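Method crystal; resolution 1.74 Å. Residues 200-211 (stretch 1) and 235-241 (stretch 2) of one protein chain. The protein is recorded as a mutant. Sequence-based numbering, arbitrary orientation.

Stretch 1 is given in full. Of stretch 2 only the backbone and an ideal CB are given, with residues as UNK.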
# COMPACT_ATOMS: atom_id res chain seq x y z
N GLY A 200 14.50 6.06 1.21
CA GLY A 200 14.26 7.27 0.43
C GLY A 200 14.33 7.08 -1.07
O GLY A 200 14.42 8.05 -1.82
N PHE A 201 14.29 5.83 -1.51
CA PHE A 201 14.48 5.53 -2.92
C PHE A 201 13.16 5.33 -3.68
O PHE A 201 12.13 4.96 -3.10
CB PHE A 201 15.42 4.33 -3.12
CG PHE A 201 14.99 3.08 -2.41
CD1 PHE A 201 14.11 2.19 -3.01
CD2 PHE A 201 15.47 2.79 -1.13
CE1 PHE A 201 13.71 1.03 -2.35
CE2 PHE A 201 15.07 1.63 -0.47
CZ PHE A 201 14.19 0.75 -1.08
N TYR A 202 13.21 5.61 -4.98
CA TYR A 202 12.12 5.37 -5.91
C TYR A 202 12.74 5.18 -7.29
O TYR A 202 13.66 5.92 -7.64
CB TYR A 202 11.14 6.55 -5.92
CG TYR A 202 9.85 6.25 -6.64
CD1 TYR A 202 9.73 6.46 -8.02
CD2 TYR A 202 8.74 5.77 -5.95
CE1 TYR A 202 8.55 6.19 -8.68
CE2 TYR A 202 7.54 5.50 -6.60
CZ TYR A 202 7.46 5.71 -7.97
OH TYR A 202 6.28 5.44 -8.63
N PRO A 203 12.25 4.19 -8.08
CA PRO A 203 11.19 3.20 -7.83
C PRO A 203 11.55 2.19 -6.74
O PRO A 203 12.66 2.21 -6.21
CB PRO A 203 11.03 2.49 -9.19
CG PRO A 203 11.74 3.34 -10.18
CD PRO A 203 12.83 4.03 -9.43
N SER A 204 10.63 1.29 -6.43
CA SER A 204 10.74 0.46 -5.22
C SER A 204 11.75 -0.69 -5.28
O SER A 204 12.18 -1.17 -4.23
CB SER A 204 9.37 -0.06 -4.80
OG SER A 204 8.94 -1.08 -5.68
N GLY A 205 12.11 -1.13 -6.48
CA GLY A 205 13.06 -2.25 -6.63
C GLY A 205 14.46 -1.91 -6.14
O GLY A 205 15.07 -0.95 -6.61
N VAL A 206 14.97 -2.69 -5.18
CA VAL A 206 16.32 -2.49 -4.65
C VAL A 206 16.98 -3.84 -4.34
O VAL A 206 16.30 -4.79 -3.95
CB VAL A 206 16.33 -1.54 -3.42
CG1 VAL A 206 15.74 -2.21 -2.18
CG2 VAL A 206 17.73 -1.03 -3.14
N THR A 207 18.29 -3.93 -4.54
CA THR A 207 19.02 -5.15 -4.22
C THR A 207 20.07 -4.86 -3.15
O THR A 207 20.97 -4.05 -3.36
CB THR A 207 19.67 -5.79 -5.47
OG1 THR A 207 18.65 -6.06 -6.44
CG2 THR A 207 20.37 -7.09 -5.13
N ILE A 208 19.93 -5.53 -2.01
CA ILE A 208 20.88 -5.37 -0.91
C ILE A 208 21.61 -6.69 -0.75
O ILE A 208 20.98 -7.74 -0.61
CB ILE A 208 20.19 -4.99 0.42
CG1 ILE A 208 19.35 -3.72 0.24
CG2 ILE A 208 21.21 -4.80 1.53
CD1 ILE A 208 18.52 -3.32 1.44
N THR A 209 22.93 -6.64 -0.78
CA THR A 209 23.74 -7.84 -0.62
C THR A 209 24.88 -7.60 0.35
O THR A 209 25.25 -6.45 0.62
CB THR A 209 24.34 -8.33 -1.95
OG1 THR A 209 25.13 -7.29 -2.53
CG2 THR A 209 23.25 -8.75 -2.93
N TRP A 210 25.45 -8.69 0.83
CA TRP A 210 26.61 -8.63 1.70
C TRP A 210 27.78 -9.30 1.01
O TRP A 210 27.60 -10.26 0.28
CB TRP A 210 26.32 -9.34 3.02
CG TRP A 210 25.31 -8.65 3.87
CD1 TRP A 210 23.98 -8.89 3.90
CD2 TRP A 210 25.55 -7.60 4.80
NE1 TRP A 210 23.37 -8.07 4.80
CE2 TRP A 210 24.32 -7.26 5.37
CE3 TRP A 210 26.69 -6.92 5.22
CZ2 TRP A 210 24.19 -6.27 6.33
CZ3 TRP A 210 26.56 -5.94 6.17
CH2 TRP A 210 25.32 -5.63 6.72
N GLN A 211 28.97 -8.78 1.24
CA GLN A 211 30.17 -9.38 0.69
C GLN A 211 31.19 -9.62 1.80
O GLN A 211 31.31 -8.84 2.73
CB GLN A 211 30.77 -8.51 -0.41
CG GLN A 211 30.04 -8.62 -1.74
CD GLN A 211 30.91 -8.27 -2.93
OE1 GLN A 211 31.75 -7.38 -2.85
NE2 GLN A 211 30.70 -8.96 -4.04
N UNK A 235 11.79 2.02 1.65
CA UNK A 235 12.99 1.60 2.37
C UNK A 235 13.05 0.08 2.45
O UNK A 235 12.05 -0.60 2.26
CB UNK A 235 13.02 2.21 3.77
N UNK A 236 14.25 -0.43 2.72
CA UNK A 236 14.49 -1.86 2.91
C UNK A 236 15.80 -2.03 3.65
O UNK A 236 16.70 -1.20 3.54
CB UNK A 236 14.52 -2.61 1.58
N UNK A 237 15.90 -3.11 4.42
CA UNK A 237 17.15 -3.41 5.11
C UNK A 237 17.51 -4.88 5.06
O UNK A 237 16.66 -5.74 4.83
CB UNK A 237 17.06 -2.96 6.57
N UNK A 238 18.79 -5.16 5.27
CA UNK A 238 19.27 -6.52 5.44
C UNK A 238 20.16 -6.57 6.66
O UNK A 238 20.88 -5.62 6.96
CB UNK A 238 20.02 -7.01 4.20
N UNK A 239 20.10 -7.69 7.38
CA UNK A 239 20.84 -7.85 8.62
C UNK A 239 21.81 -9.02 8.51
O UNK A 239 21.41 -10.11 8.11
CB UNK A 239 19.88 -8.06 9.80
N UNK A 240 23.07 -8.77 8.85
CA UNK A 240 24.10 -9.81 8.87
C UNK A 240 24.40 -10.19 10.31
O UNK A 240 24.76 -9.33 11.12
CB UNK A 240 25.37 -9.34 8.16
N UNK A 241 24.25 -11.47 10.62
CA UNK A 241 24.56 -11.96 11.95
C UNK A 241 25.74 -12.92 11.98
O UNK A 241 25.58 -14.13 12.14
CB UNK A 241 23.33 -12.65 12.54

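The two segments run roughly parallel, their strand axes 19° apart and 7.5 Å at closest approach, so that side chains rather than backbone atoms must bridge the gap. In stretch 2 the CA-to-CB bonds of positions 236, 238 and 240 point toward stretch 1, in register with Val206, Ile208 and Trp210; those of 235, 237 and 239 point away.

At position 235 the ring of Phe201 lies against the main chain, with Phe201 CE2 3.5 Å from the CA of 235. With CB directed away, many residues would suit. The deposited one is Gln235, whose side chain leaves stretch 1 and whose NE2 is hydrogen-bonded elsewhere in the structure.

At position 236 the ideal CB sits among hydrocarbon: 4.0 Å from Val206 CG1, 4.1 Å from Ile208 CD1 and 4.3 Å from Phe201 CZ. An aliphatic residue would fit, as would a long chain with a greasy stem, since the backbone of the Ser204 to Val206 turn offers polar groups farther out. The residue is Arg236. Its methylenes pack on the valine, Arg236 CD lying 3.9 Å from Val206 CG1, and its extended chain carries the guanidinium to a water. That water accepts from Arg236 NH1 and Val206 N, and donates to Ser204 O, tying the side chain to the turn.

Position 237 points away; the nearest atom of stretch 1 to its ideal CB is Ile208 CD1, at 5.3 Å. Stretch 1 sets little preference, and Met237 touches it chiefly through its backbone.

Position 238 is tightly bounded: its ideal CB is 3.6 Å from Trp210 NE1 and 3.7 Å from Ile208 CG2. The indole NH calls for an acceptor, which favours a small polar residue such as serine or threonine. Ser238 is found. With chi1 t, its hydroxyl receives a hydrogen bond from Trp210 NE1, 2.9 Å from Ser238 OG, near the plane of the indole ring. A second water hydrogen-bonds to Ser238 OG and donates to Ile208 O.

Position 239 points away, with nothing of stretch 1 near its ideal CB. Thr239, whose OG1 is hydrogen-bonded elsewhere, is one of many possibilities.

Position 240 places its ideal CB 3.6 Å from Trp210 CE2, inviting an apolar side chain. Leu240 supplies one: its CB lies 3.6 Å from the centroid of the six-membered ring of Trp210, almost on the ring normal, a CH-pi contact.

Position 241, beyond the strand, is out of reach; Asn241 is unconstrained by stretch 1.

Stretch 2, residues 235-241: QRMSTLN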
# COMPACT_ATOMS: atom_id res chain seq x y z
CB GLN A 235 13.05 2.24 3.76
CG GLN A 235 11.97 1.79 4.74
CD GLN A 235 12.32 2.19 6.16
OE1 GLN A 235 12.86 1.39 6.92
NE2 GLN A 235 12.04 3.44 6.52
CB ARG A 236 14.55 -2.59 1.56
CG ARG A 236 14.32 -4.09 1.65
CD ARG A 236 14.10 -4.73 0.29
NE ARG A 236 13.74 -6.13 0.44
CZ ARG A 236 13.28 -6.91 -0.54
NH1 ARG A 236 13.11 -6.42 -1.76
NH2 ARG A 236 12.97 -8.18 -0.28
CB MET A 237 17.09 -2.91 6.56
CG MET A 237 16.22 -3.74 7.49
SD MET A 237 15.93 -2.84 9.02
CE MET A 237 15.72 -4.21 10.16
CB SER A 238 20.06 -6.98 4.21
OG SER A 238 20.50 -8.32 4.38
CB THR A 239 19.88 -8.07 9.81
OG1 THR A 239 18.95 -6.97 9.89
CG2 THR A 239 20.63 -8.17 11.12
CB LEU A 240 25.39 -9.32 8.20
CG LEU A 240 26.56 -10.31 8.15
CD1 LEU A 240 26.30 -11.42 7.15
CD2 LEU A 240 27.87 -9.60 7.83
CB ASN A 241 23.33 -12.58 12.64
CG ASN A 241 23.53 -12.75 14.13
OD1 ASN A 241 24.42 -12.13 14.73
ND2 ASN A 241 22.72 -13.60 14.75
O HOH W 1 12.87 -3.89 -3.40
O HOH W 2 20.69 -9.22 1.82
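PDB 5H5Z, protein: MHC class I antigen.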